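Local atomic coordinates of endoglucanase (Humicola insolens, PDB entry 1DYS), a protein that hydrolyses internal beta-1,4-glucosidic linkages of cellulose as a family 6 glycoside hydrolase and contributes to the breakdown of plant biomass. Residues Y116-A121 / I163-S168; Q169-H174 / N209-R214. One frame throughout, in Å; residues are numbered along the deposited sequence.

Both contacts sit on the outer shell of the family 6 barrel, where helices and loops surround a parallel sheet. Contact 1 joins helix 108-126 to helix 150-169. Contact 2 follows directly in the chain: 169-174 leads by a loop from helix 150-169 to strand 175-180, and it meets the loop before strand 215-218. Their centres lie about 11 Å apart. Gln169 and Leu170 also touch helix 108-126. Val117 CG1 lies 3.8 Å from Gln169 CB, and Ala121 CA lies 3.7 Å from Leu170 CD2. Gln171 NE2 also bonds back to Ile167 O in helix 150-169. Both contacts lie away from the catalytic and substrate-binding residues.

Contact 1 (Y116-A121 / I163-S168); sequences YVNPFA and IGYAIS
The hydroxyl of Tyr165 donates a hydrogen bond to Asn118 OD1, with OH and OD1 2.6 Å apart. This contact joins two neighbouring outer helices of the family 6 barrel, 108-126 and 150-169. Their short segments run nearly parallel, with axes 9.9 Å apart and a crossing angle of -17°. The hydroxyl lies in the carbonyl plane of Asn118, on a lone pair of OD1. The amide and ring planes are turned 48° from each other. Water 1 closes a small ring: it donates to Tyr165 OH and accepts from Asn118 ND2. The phenol oxygen is thus held by two partners, and both polar atoms of the amide are used.

Tyr165 has CG anti to its own backbone N (chi1 -179°), which carries the ring across to the other helix. Val117 CB lies at the ring edge, in its plane, while CG1 comes in obliquely, 3.7 Å from Tyr165 CE2. A leucine in place of Tyr165 would probably leave Asn118 OD1 and water 1 without their hydroxyl partner and remove the ring edge that Val117 packs against. Farther inside, the chains come closest at Val117 and Ala166, whose CA atoms are 6.0 Å apart. Tyr112 of helix 108-126 packs on both residues. The other methyl of Val117, CG2, rests 4.1 Å from Ala166 CB.

Contact 2 (Q169-H174 / N209-R214); sequences QLQASH and NNAKIR
Gln171 binds the backbone of Lys212 through both ends of its side-chain amide, and this pair of hydrogen bonds is the centre of the contact. Lys212 N donates to Gln171 OE1 over 2.8 Å. The N-H comes from above the carbonyl plane, 40° out of it, and the bond is bent, with an N-H...O angle of 150°. The second bond is straighter. Gln171 NE2 donates to Lys212 O at 2.9 Å, and that oxygen lies nearly in the amide plane. One side chain thus serves the N-H and the C=O of a single residue, much as a neighbouring strand would. The two loops it joins lead into adjacent parallel strands of the barrel, 175-180 and 215-218.

Water adds a further polar link. Water 2 donates to Gln171 OE1 at 2.6 Å and to Asn210 O at 2.8 Å. Gln171 OE1 therefore accepts from both the water and Lys212 N. The amide nitrogen also has a second acceptor, Ile167 O, in the last turn of helix 150-169.

Van der Waals contact is slight and made mainly against the amide. Gln171 points its CB toward the other loop, and a bend at chi2 (-63°) helps turn the amide against Lys212. The aliphatic part of Lys212 crosses it at about a right angle, and Lys212 CG lies 3.4 Å from Gln171 OE1. Ala211 CA lies 3.6 Å from Gln171 OE1. Inward of this surface patch, Leu177 of strand 175-180 touches Gln171.

The two hydrogen bonds are made to main-chain atoms of Lys212, not to its side chain. The amide's accepting and donating ends probably set which way round it lies, since a flip would put oxygen against Lys212 O and nitrogen against Lys212 N.

Contact 1 (Y116-A121 / I163-S168)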
loop_
_atom_site.group_PDB
_atom_site.type_symbol
_atom_site.label_atom_id
_atom_site.label_comp_id
_atom_site.label_asym_id
_atom_site.label_seq_id
_atom_site.Cartn_x
_atom_site.Cartn_y
_atom_site.Cartn_z
ATOM N N TYR A 116 -6.263 3.333 16.503
ATOM C CA TYR A 116 -4.807 3.272 16.291
ATOM C C TYR A 116 -4.029 3.825 17.491
ATOM O O TYR A 116 -3.326 2.984 18.073
ATOM C CB TYR A 116 -4.443 3.918 14.954
ATOM C CG TYR A 116 -2.949 3.919 14.691
ATOM C CD1 TYR A 116 -2.296 2.780 14.231
ATOM C CD2 TYR A 116 -2.197 5.045 14.960
ATOM C CE1 TYR A 116 -0.916 2.767 14.021
ATOM C CE2 TYR A 116 -0.803 5.048 14.756
ATOM C CZ TYR A 116 -0.195 3.917 14.273
ATOM O OH TYR A 116 1.175 3.893 14.065
ATOM N N VAL A 117 -4.233 5.079 17.884
ATOM C CA VAL A 117 -3.477 5.560 19.046
ATOM C C VAL A 117 -3.848 4.820 20.331
ATOM O O VAL A 117 -2.941 4.362 21.044
ATOM C CB VAL A 117 -3.652 7.084 19.192
ATOM C CG1 VAL A 117 -2.973 7.617 20.419
ATOM C CG2 VAL A 117 -3.062 7.767 17.934
ATOM N N ASN A 118 -5.144 4.623 20.624
ATOM C CA ASN A 118 -5.439 3.956 21.907
ATOM C C ASN A 118 -4.780 2.625 22.079
ATOM O O ASN A 118 -4.091 2.394 23.097
ATOM C CB ASN A 118 -6.945 3.935 22.151
ATOM C CG ASN A 118 -7.445 5.342 22.397
ATOM O OD1 ASN A 118 -6.790 6.369 22.535
ATOM N ND2 ASN A 118 -8.793 5.416 22.451
ATOM N N PRO A 119 -4.884 1.726 21.141
ATOM C CA PRO A 119 -4.299 0.400 21.205
ATOM C C PRO A 119 -2.781 0.496 21.272
ATOM O O PRO A 119 -2.147 -0.303 21.974
ATOM C CB PRO A 119 -4.823 -0.478 20.073
ATOM C CG PRO A 119 -5.745 0.455 19.357
ATOM C CD PRO A 119 -5.792 1.825 19.986
ATOM N N PHE A 120 -2.210 1.457 20.559
ATOM C CA PHE A 120 -0.774 1.682 20.607
ATOM C C PHE A 120 -0.361 2.008 22.050
ATOM O O PHE A 120 0.536 1.346 22.595
ATOM C CB PHE A 120 -0.391 2.838 19.683
ATOM C CG PHE A 120 1.037 2.912 19.220
ATOM C CD1 PHE A 120 2.103 3.067 20.099
ATOM C CD2 PHE A 120 1.243 2.873 17.843
ATOM C CE1 PHE A 120 3.373 3.189 19.572
ATOM C CE2 PHE A 120 2.511 3.002 17.304
ATOM C CZ PHE A 120 3.567 3.136 18.199
ATOM N N ALA A 121 -1.108 2.940 22.639
ATOM C CA ALA A 121 -0.766 3.358 24.008
ATOM C C ALA A 121 -0.972 2.246 25.016
ATOM O O ALA A 121 -0.164 2.142 25.949
ATOM C CB ALA A 121 -1.556 4.590 24.367
ATOM N N ILE A 163 -2.075 14.676 16.164
ATOM C CA ILE A 163 -0.721 14.492 16.719
ATOM C C ILE A 163 -0.695 14.844 18.210
ATOM O O ILE A 163 -0.133 14.152 19.084
ATOM C CB ILE A 163 0.288 15.309 15.920
ATOM C CG1 ILE A 163 0.372 14.859 14.452
ATOM C CG2 ILE A 163 1.652 15.116 16.596
ATOM C CD1 ILE A 163 1.377 15.640 13.613
ATOM N N GLY A 164 -1.414 15.945 18.533
ATOM C CA GLY A 164 -1.496 16.323 19.958
ATOM C C GLY A 164 -2.114 15.187 20.756
ATOM O O GLY A 164 -1.737 14.946 21.898
ATOM N N TYR A 165 -3.130 14.528 20.166
ATOM C CA TYR A 165 -3.769 13.420 20.826
ATOM C C TYR A 165 -2.803 12.253 21.059
ATOM O O TYR A 165 -2.766 11.689 22.158
ATOM C CB TYR A 165 -5.021 12.936 20.066
ATOM C CG TYR A 165 -5.701 11.793 20.788
ATOM C CD1 TYR A 165 -6.609 12.108 21.818
ATOM C CD2 TYR A 165 -5.509 10.457 20.527
ATOM C CE1 TYR A 165 -7.230 11.105 22.525
ATOM C CE2 TYR A 165 -6.123 9.452 21.244
ATOM C CZ TYR A 165 -7.011 9.778 22.252
ATOM O OH TYR A 165 -7.659 8.811 22.973
ATOM N N ALA A 166 -1.989 11.993 20.037
ATOM C CA ALA A 166 -1.005 10.912 20.196
ATOM C C ALA A 166 0.017 11.245 21.293
ATOM O O ALA A 166 0.248 10.346 22.113
ATOM C CB ALA A 166 -0.351 10.762 18.827
ATOM N N ILE A 167 0.480 12.490 21.370
ATOM C CA ILE A 167 1.408 12.865 22.434
ATOM C C ILE A 167 0.689 12.707 23.769
ATOM O O ILE A 167 1.257 12.179 24.718
ATOM C CB ILE A 167 1.876 14.318 22.279
ATOM C CG1 ILE A 167 2.698 14.473 20.979
ATOM C CG2 ILE A 167 2.730 14.816 23.442
ATOM C CD1 ILE A 167 2.946 15.894 20.522
ATOM N N SER A 168 -0.549 13.233 23.825
ATOM C CA SER A 168 -1.289 13.162 25.099
ATOM C C SER A 168 -1.447 11.750 25.612
ATOM O O SER A 168 -1.522 11.525 26.835
ATOM C CB SER A 168 -2.663 13.837 24.985
ATOM O OG SER A 168 -3.697 13.096 24.334
HETATM O O HOH W 1 -10.442 8.177 22.982
#

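Contact 2 (Q169-H174 / N209-R214)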
loop_
_atom_site.group_PDB
_atom_site.type_symbol
_atom_site.label_atom_id
_atom_site.label_comp_id
_atom_site.label_asym_id
_atom_site.label_seq_id
_atom_site.Cartn_x
_atom_site.Cartn_y
_atom_site.Cartn_z
ATOM N N GLN A 169 -1.608 10.756 24.736
ATOM C CA GLN A 169 -1.807 9.391 25.178
ATOM C C GLN A 169 -0.547 8.588 25.491
ATOM O O GLN A 169 -0.665 7.462 25.969
ATOM C CB GLN A 169 -2.559 8.583 24.098
ATOM C CG GLN A 169 -4.038 8.978 24.021
ATOM C CD GLN A 169 -4.744 8.253 25.157
ATOM O OE1 GLN A 169 -4.669 7.022 25.310
ATOM N NE2 GLN A 169 -5.367 9.032 26.027
ATOM N N LEU A 170 0.631 9.128 25.210
ATOM C CA LEU A 170 1.877 8.407 25.356
ATOM C C LEU A 170 2.830 9.041 26.347
ATOM O O LEU A 170 4.037 9.163 26.120
ATOM C CB LEU A 170 2.554 8.335 23.957
ATOM C CG LEU A 170 1.731 7.461 22.997
ATOM C CD1 LEU A 170 2.246 7.646 21.556
ATOM C CD2 LEU A 170 1.754 5.991 23.334
ATOM N N GLN A 171 2.267 9.567 27.451
ATOM C CA GLN A 171 3.128 10.142 28.489
ATOM C C GLN A 171 3.429 9.066 29.534
ATOM O O GLN A 171 2.496 8.598 30.193
ATOM C CB GLN A 171 2.389 11.293 29.160
ATOM C CG GLN A 171 2.055 12.493 28.331
ATOM C CD GLN A 171 3.264 13.239 27.792
ATOM O OE1 GLN A 171 4.071 13.767 28.555
ATOM N NE2 GLN A 171 3.364 13.280 26.475
ATOM N N ALA A 172 4.677 8.650 29.676
ATOM C CA ALA A 172 5.059 7.645 30.674
ATOM C C ALA A 172 6.572 7.721 30.856
ATOM O O ALA A 172 7.247 8.182 29.923
ATOM C CB ALA A 172 4.657 6.253 30.255
ATOM N N SER A 173 7.134 7.333 31.998
ATOM C CA SER A 173 8.581 7.456 32.145
ATOM C C SER A 173 9.386 6.515 31.263
ATOM O O SER A 173 10.586 6.763 31.109
ATOM C CB SER A 173 8.940 7.244 33.621
ATOM O OG SER A 173 8.829 5.882 33.968
ATOM N N HIS A 174 8.797 5.470 30.680
ATOM C CA HIS A 174 9.513 4.519 29.857
ATOM C C HIS A 174 9.216 4.743 28.363
ATOM O O HIS A 174 9.710 4.008 27.524
ATOM C CB HIS A 174 9.217 3.071 30.248
ATOM C CG HIS A 174 7.768 2.723 30.016
ATOM N ND1 HIS A 174 6.736 3.303 30.721
ATOM C CD2 HIS A 174 7.207 1.863 29.138
ATOM C CE1 HIS A 174 5.589 2.797 30.294
ATOM N NE2 HIS A 174 5.835 1.946 29.298
ATOM N N ASN A 209 -0.949 21.062 28.697
ATOM C CA ASN A 209 0.058 21.711 29.508
ATOM C C ASN A 209 1.081 20.724 30.056
ATOM O O ASN A 209 2.272 21.013 29.898
ATOM C CB ASN A 209 -0.542 22.488 30.680
ATOM C CG ASN A 209 -1.416 23.668 30.348
ATOM O OD1 ASN A 209 -1.842 24.379 31.273
ATOM N ND2 ASN A 209 -1.730 23.908 29.081
ATOM N N ASN A 210 0.715 19.596 30.639
ATOM C CA ASN A 210 1.683 18.685 31.240
ATOM C C ASN A 210 2.360 17.746 30.244
ATOM O O ASN A 210 3.285 17.025 30.600
ATOM C CB ASN A 210 1.075 17.875 32.386
ATOM C CG ASN A 210 0.583 16.487 32.059
ATOM O OD1 ASN A 210 -0.501 16.318 31.495
ATOM N ND2 ASN A 210 1.346 15.454 32.406
ATOM N N ALA A 211 1.888 17.742 29.009
ATOM C CA ALA A 211 2.421 16.920 27.946
ATOM C C ALA A 211 3.872 17.258 27.620
ATOM O O ALA A 211 4.244 18.431 27.576
ATOM C CB ALA A 211 1.586 17.166 26.691
ATOM N N LYS A 212 4.670 16.213 27.386
ATOM C CA LYS A 212 6.036 16.531 26.966
ATOM C C LYS A 212 6.453 15.571 25.841
ATOM O O LYS A 212 5.927 14.474 25.718
ATOM C CB LYS A 212 7.123 16.444 28.019
ATOM C CG LYS A 212 6.986 15.454 29.145
ATOM C CD LYS A 212 6.208 16.109 30.272
ATOM C CE LYS A 212 7.087 16.643 31.387
ATOM N NZ LYS A 212 6.327 16.592 32.678
ATOM N N ILE A 213 7.485 16.034 25.146
ATOM C CA ILE A 213 8.191 15.200 24.195
ATOM C C ILE A 213 9.679 15.317 24.580
ATOM O O ILE A 213 10.048 16.312 25.235
ATOM C CB ILE A 213 8.017 15.575 22.720
ATOM C CG1 ILE A 213 8.536 16.976 22.411
ATOM C CG2 ILE A 213 6.533 15.375 22.353
ATOM C CD1 ILE A 213 8.181 17.472 21.009
ATOM N N ARG A 214 10.473 14.318 24.196
ATOM C CA ARG A 214 11.909 14.457 24.476
ATOM C C ARG A 214 12.568 15.368 23.463
ATOM O O ARG A 214 13.538 16.082 23.709
ATOM C CB ARG A 214 12.573 13.073 24.473
ATOM C CG ARG A 214 14.096 13.099 24.351
ATOM C CD ARG A 214 14.736 13.710 25.596
ATOM N NE ARG A 214 16.204 13.582 25.479
ATOM C CZ ARG A 214 16.991 14.070 26.456
ATOM N NH1 ARG A 214 16.475 14.686 27.517
ATOM N NH2 ARG A 214 18.307 13.948 26.324
HETATM O O HOH W 2 3.863 14.277 31.064
#